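Local coordinates for uncharacterized protein YqbN (Bacillus subtilis, PDB 3KLU), which is of unknown function but belongs to the XkdN-like phage tail assembly chaperones and probably assists phage tail assembly, at residues I45-I49 and K129-N134; I30-F34 and V116-E122. Numbering follows the deposited sequence.

Interaction 1 (I45-I49 and K129-N134); sequences IFKAI and KAIEIN
The end of strand 44-46, the middle one of a three-stranded antiparallel sheet, runs out over the last turns of helix 120-133. Residues 45-46 are in the strand; 47-49 leave it but stay extended. The CA atoms approach from 6.9 Å at Phe-46 and Ala-130 to 4.7 Å at Ala-48 and Asn-134, so the two backbones converge toward the helix end. Phe-46 (chi1 m, chi2 78°) is the main bump: its CA-to-CB bond points at the helix, and the side chain fills the hollow formed by Lys-129, Ala-130 and Ile-133. CG of Lys-129 lies over one ring face, 3.9 Å from the Phe-46 centroid and 13° off the normal, a CH-pi contact. The small side chain of Ala-130 lets the ring come close (Phe-46 CE2 to Ala-130 CB 4.1 Å), and CG1 of Ile-133 meets CB of Phe-46 at 3.7 Å. Beyond the ring, Ile-133 (m, m) is the bump from the helix, its CG2 4.1 Å from CB of Ala-48. Asn-134, the first residue to leave helical angles, takes chi1 m and chi2 -70°. Its OD1 accepts the backbone N of Ile-49 at 2.8 Å, while its ND2 donates back to O of Ala-130 at 2.9 Å. A water bridges Ile-49 O (2.6 Å) and Asn-134 OD1 (2.8 Å). Trp-126 also meets the Phe-46 ring, and Val-28 of strand 26-28 touches Phe-46 and Lys-129. The contact thus joins sheet and helix by apolar packing at the strand, whereas at the helix end one amide side chain satisfies main-chain groups of both segments.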
loop_
_atom_site.group_PDB
_atom_site.type_symbol
_atom_site.label_atom_id
_atom_site.label_comp_id
_atom_site.label_asym_id
_atom_site.label_seq_id
_atom_site.Cartn_x
_atom_site.Cartn_y
_atom_site.Cartn_z
ATOM N N ILE A 45 -2.265 5.267 6.306
ATOM C CA ILE A 45 -2.134 6.256 5.254
ATOM C C ILE A 45 -1.672 5.531 3.995
ATOM O O ILE A 45 -0.586 4.885 3.976
ATOM C CB ILE A 45 -1.113 7.298 5.596
ATOM C CG1 ILE A 45 -1.555 8.042 6.836
ATOM C CG2 ILE A 45 -0.971 8.294 4.430
ATOM C CD1 ILE A 45 -0.519 9.072 7.284
ATOM N N PHE A 46 -2.510 5.620 2.961
ATOM C CA PHE A 46 -2.256 5.005 1.664
ATOM C C PHE A 46 -1.933 6.095 0.648
ATOM O O PHE A 46 -2.302 7.271 0.834
ATOM C CB PHE A 46 -3.474 4.234 1.158
ATOM C CG PHE A 46 -3.865 3.036 2.026
ATOM C CD1 PHE A 46 -4.560 3.218 3.227
ATOM C CD2 PHE A 46 -3.618 1.737 1.588
ATOM C CE1 PHE A 46 -5.012 2.114 3.961
ATOM C CE2 PHE A 46 -4.063 0.627 2.316
ATOM C CZ PHE A 46 -4.757 0.809 3.495
ATOM N N LYS A 47 -1.216 5.698 -0.400
ATOM C CA LYS A 47 -0.839 6.583 -1.491
ATOM C C LYS A 47 -0.419 5.696 -2.640
ATOM O O LYS A 47 0.577 4.988 -2.537
ATOM C CB LYS A 47 0.332 7.474 -1.112
ATOM C CG LYS A 47 0.698 8.469 -2.207
ATOM C CD LYS A 47 2.047 9.114 -1.891
ATOM C CE LYS A 47 2.212 10.400 -2.654
ATOM N NZ LYS A 47 2.006 10.063 -4.076
ATOM N N ALA A 48 -1.203 5.716 -3.714
ATOM C CA ALA A 48 -0.931 4.926 -4.918
ATOM C C ALA A 48 0.535 4.983 -5.385
ATOM O O ALA A 48 1.227 6.008 -5.281
ATOM C CB ALA A 48 -1.841 5.387 -6.067
ATOM N N ILE A 49 1.016 3.857 -5.880
ATOM C CA ILE A 49 2.371 3.840 -6.387
ATOM C C ILE A 49 2.245 4.099 -7.898
ATOM O O ILE A 49 1.152 4.344 -8.400
ATOM C CB ILE A 49 3.051 2.496 -6.070
ATOM C CG1 ILE A 49 2.241 1.341 -6.663
ATOM C CG2 ILE A 49 3.131 2.337 -4.558
ATOM C CD1 ILE A 49 2.960 0.013 -6.662
ATOM N N LYS A 129 -8.183 -2.233 0.024
ATOM C CA LYS A 129 -8.106 -0.777 -0.015
ATOM C C LYS A 129 -6.919 -0.340 -0.886
ATOM O O LYS A 129 -7.012 0.611 -1.653
ATOM C CB LYS A 129 -7.926 -0.179 1.379
ATOM C CG LYS A 129 -7.942 1.380 1.368
ATOM C CD LYS A 129 -9.401 1.906 1.326
ATOM C CE LYS A 129 -9.523 3.158 0.471
ATOM N NZ LYS A 129 -10.901 3.748 0.559
ATOM N N ALA A 130 -5.801 -1.039 -0.735
ATOM C CA ALA A 130 -4.582 -0.734 -1.482
ATOM C C ALA A 130 -4.817 -0.869 -2.979
ATOM O O ALA A 130 -4.431 -0.008 -3.764
ATOM C CB ALA A 130 -3.463 -1.676 -1.043
ATOM N N ILE A 131 -5.446 -1.970 -3.367
ATOM C CA ILE A 131 -5.736 -2.233 -4.767
ATOM C C ILE A 131 -6.633 -1.119 -5.300
ATOM O O ILE A 131 -6.468 -0.640 -6.418
ATOM C CB ILE A 131 -6.443 -3.586 -4.920
ATOM C CG1 ILE A 131 -5.526 -4.683 -4.400
ATOM C CG2 ILE A 131 -6.824 -3.835 -6.354
ATOM C CD1 ILE A 131 -4.133 -4.594 -4.960
ATOM N N GLU A 132 -7.569 -0.701 -4.461
ATOM C CA GLU A 132 -8.506 0.342 -4.804
ATOM C C GLU A 132 -7.794 1.678 -4.891
ATOM O O GLU A 132 -8.047 2.444 -5.807
ATOM C CB GLU A 132 -9.606 0.402 -3.744
ATOM C CG GLU A 132 -10.552 1.605 -3.876
ATOM C CD GLU A 132 -11.434 1.794 -2.648
ATOM O OE1 GLU A 132 -11.927 0.779 -2.102
ATOM O OE2 GLU A 132 -11.633 2.955 -2.236
ATOM N N ILE A 133 -6.930 1.972 -3.922
ATOM C CA ILE A 133 -6.175 3.215 -3.923
ATOM C C ILE A 133 -5.318 3.376 -5.219
ATOM O O ILE A 133 -4.968 4.498 -5.610
ATOM C CB ILE A 133 -5.234 3.265 -2.700
ATOM C CG1 ILE A 133 -6.035 3.577 -1.429
ATOM C CG2 ILE A 133 -4.140 4.325 -2.905
ATOM C CD1 ILE A 133 -6.507 4.987 -1.320
ATOM N N ASN A 134 -4.982 2.265 -5.881
ATOM C CA ASN A 134 -4.184 2.340 -7.084
ATOM C C ASN A 134 -5.075 2.361 -8.326
ATOM O O ASN A 134 -4.639 1.982 -9.412
ATOM C CB ASN A 134 -3.223 1.147 -7.129
ATOM C CG ASN A 134 -2.041 1.336 -6.233
ATOM O OD1 ASN A 134 -1.183 2.158 -6.500
ATOM N ND2 ASN A 134 -2.000 0.599 -5.141
HETATM O O HOH W 1 -1.042 3.109 -9.178
#

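Interaction 2 (I30-F34 and V116-E122); sequences ISKRF and VLSVGGE
Residues 30-34, in the loop between strands 26-28 and 44-46, face the link between helices 109-116 and 120-133. They make a type I beta turn from Ser-31 to Phe-34; within it Ser-31 OG accepts N of Arg-33 at 3.0 Å, an ST turn. The nearest CA pairs are Ile-30 with Glu-122 (6.3 Å) and Phe-34 with Val-116 (9.8 Å), so the segments run in opposite senses. Val-116 (chi1 t) ends the first helix and sets CG1 3.6 Å from CZ of Phe-34; its O lies at the ring edge, 3.5 Å from that CZ. Leu-117, centre of an inverse gamma turn, brings CD2 (m, t) to 3.6 Å from Ile-30 CG2 and, at roughly a right angle, 4.0 Å from Phe-34 CE2; Phe-44 touches both Leu-117 and Ile-30. OG of Ser-118 is 3.4 Å from NH2 of Arg-33. Val-119, N-cap of helix 120-133, brings CG2 to 3.9 Å from NH1 of Arg-33. Glu-122, in its first turn, directs its CA-to-CB bond toward the loop (chi1 m, chi2 t). Its OE2 accepts Ser-31 OG over a very short 2.4 Å and Arg-33 NH1 at 3.0 Å, part of a salt bridge; NH1 and OE1 are modelled too close, so both places are less sure. One carboxylate thus ties the hydroxyl and, as modelled, the guanidinium of the turn to the helix start, beside an apolar patch.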
loop_
_atom_site.group_PDB
_atom_site.type_symbol
_atom_site.label_atom_id
_atom_site.label_comp_id
_atom_site.label_asym_id
_atom_site.label_seq_id
_atom_site.Cartn_x
_atom_site.Cartn_y
_atom_site.Cartn_z
ATOM N N ILE A 30 -8.053 1.157 9.046
ATOM C CA ILE A 30 -8.099 -0.267 8.748
ATOM C C ILE A 30 -8.423 -1.150 9.949
ATOM O O ILE A 30 -8.922 -2.257 9.777
ATOM C CB ILE A 30 -6.752 -0.706 8.132
ATOM C CG1 ILE A 30 -6.670 -0.193 6.683
ATOM C CG2 ILE A 30 -6.584 -2.227 8.204
ATOM C CD1 ILE A 30 -7.651 -0.838 5.748
ATOM N N SER A 31 -8.114 -0.681 11.157
ATOM C CA SER A 31 -8.401 -1.460 12.358
ATOM C C SER A 31 -8.561 -0.604 13.609
ATOM O O SER A 31 -7.831 0.376 13.819
ATOM C CB SER A 31 -7.304 -2.498 12.609
ATOM O OG SER A 31 -7.490 -3.088 13.883
ATOM N N LYS A 32 -9.518 -0.985 14.445
ATOM C CA LYS A 32 -9.760 -0.246 15.675
ATOM C C LYS A 32 -8.798 -0.676 16.806
ATOM O O LYS A 32 -8.798 -0.084 17.878
ATOM C CB LYS A 32 -11.212 -0.421 16.117
ATOM C CG LYS A 32 -12.274 0.146 15.156
ATOM C CD LYS A 32 -13.662 -0.161 15.729
ATOM C CE LYS A 32 -14.812 0.218 14.817
ATOM N NZ LYS A 32 -16.116 -0.336 15.345
ATOM N N ARG A 33 -7.970 -1.683 16.531
ATOM C CA ARG A 33 -7.020 -2.195 17.509
ATOM C C ARG A 33 -5.786 -1.312 17.553
ATOM O O ARG A 33 -4.946 -1.502 18.419
ATOM C CB ARG A 33 -6.605 -3.630 17.174
ATOM C CG ARG A 33 -7.738 -4.632 17.147
ATOM C CD ARG A 33 -7.317 -5.846 16.355
ATOM N NE ARG A 33 -5.938 -6.153 16.639
ATOM C CZ ARG A 33 -5.019 -6.434 15.737
ATOM N NH1 ARG A 33 -5.303 -6.473 14.451
ATOM N NH2 ARG A 33 -3.783 -6.619 16.135
ATOM N N PHE A 34 -5.647 -0.370 16.618
ATOM C CA PHE A 34 -4.492 0.504 16.694
ATOM C C PHE A 34 -4.917 1.873 17.192
ATOM O O PHE A 34 -5.620 2.598 16.491
ATOM C CB PHE A 34 -3.809 0.634 15.342
ATOM C CG PHE A 34 -3.520 -0.683 14.685
ATOM C CD1 PHE A 34 -2.900 -1.713 15.392
ATOM C CD2 PHE A 34 -3.878 -0.909 13.362
ATOM C CE1 PHE A 34 -2.640 -2.954 14.771
ATOM C CE2 PHE A 34 -3.619 -2.136 12.757
ATOM C CZ PHE A 34 -2.998 -3.158 13.470
ATOM N N VAL A 116 1.030 -7.927 11.751
ATOM C CA VAL A 116 0.428 -6.698 12.294
ATOM C C VAL A 116 -1.101 -6.735 12.137
ATOM O O VAL A 116 -1.826 -6.482 13.083
ATOM C CB VAL A 116 0.919 -5.397 11.579
ATOM C CG1 VAL A 116 0.131 -4.175 12.127
ATOM C CG2 VAL A 116 2.439 -5.183 11.787
ATOM N N LEU A 117 -1.587 -7.023 10.932
ATOM C CA LEU A 117 -3.038 -7.098 10.691
ATOM C C LEU A 117 -3.427 -8.570 10.986
ATOM O O LEU A 117 -3.845 -9.322 10.095
ATOM C CB LEU A 117 -3.322 -6.728 9.221
ATOM C CG LEU A 117 -2.878 -5.289 8.865
ATOM C CD1 LEU A 117 -2.754 -5.105 7.364
ATOM C CD2 LEU A 117 -3.862 -4.303 9.415
ATOM N N SER A 118 -3.268 -8.972 12.243
ATOM C CA SER A 118 -3.522 -10.369 12.622
ATOM C C SER A 118 -4.964 -10.873 12.674
ATOM O O SER A 118 -5.206 -12.031 13.000
ATOM C CB SER A 118 -2.815 -10.669 13.937
ATOM O OG SER A 118 -3.153 -9.700 14.905
ATOM N N VAL A 119 -5.922 -10.001 12.373
ATOM C CA VAL A 119 -7.311 -10.394 12.305
ATOM C C VAL A 119 -7.610 -10.506 10.808
ATOM O O VAL A 119 -7.443 -9.537 10.058
ATOM C CB VAL A 119 -8.188 -9.369 12.964
ATOM C CG1 VAL A 119 -9.643 -9.676 12.687
ATOM C CG2 VAL A 119 -7.920 -9.404 14.473
ATOM N N GLY A 120 -8.014 -11.708 10.385
ATOM C CA GLY A 120 -8.279 -11.982 8.994
ATOM C C GLY A 120 -8.873 -10.843 8.199
ATOM O O GLY A 120 -8.261 -10.345 7.233
ATOM N N GLY A 121 -10.078 -10.440 8.598
ATOM C CA GLY A 121 -10.782 -9.367 7.912
ATOM C C GLY A 121 -9.938 -8.116 7.708
ATOM O O GLY A 121 -10.013 -7.520 6.648
ATOM N N GLU A 122 -9.138 -7.724 8.702
ATOM C CA GLU A 122 -8.311 -6.525 8.573
ATOM C C GLU A 122 -7.323 -6.698 7.428
ATOM O O GLU A 122 -7.126 -5.817 6.602
ATOM C CB GLU A 122 -7.500 -6.260 9.849
ATOM C CG GLU A 122 -8.327 -6.056 11.104
ATOM C CD GLU A 122 -7.440 -6.008 12.355
ATOM O OE1 GLU A 122 -6.308 -6.563 12.301
ATOM O OE2 GLU A 122 -7.874 -5.421 13.386
#

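Overall arrangement
Both contacts use helix 120-133, interaction 1 at its C-terminal end and interaction 2 at its N-terminal end, with centres about 17 Å apart. The centre of interaction 1 is about 5 Å, and that of interaction 2 about 15 Å, from the centre of the chain. Interaction 1 sets the central strand of the sheet, with the following loop, on the helix; an aromatic ring and aliphatic side chains dominate. Interaction 2 holds a loop rather than a strand, draws in the end of helix 109-116 and the link after it, and adds a charged pair nearer the surface. They meet where Phe-46 CZ packs 3.9 Å from Ile-30 CG1, making their apolar parts continuous. Along the chain the segments alternate.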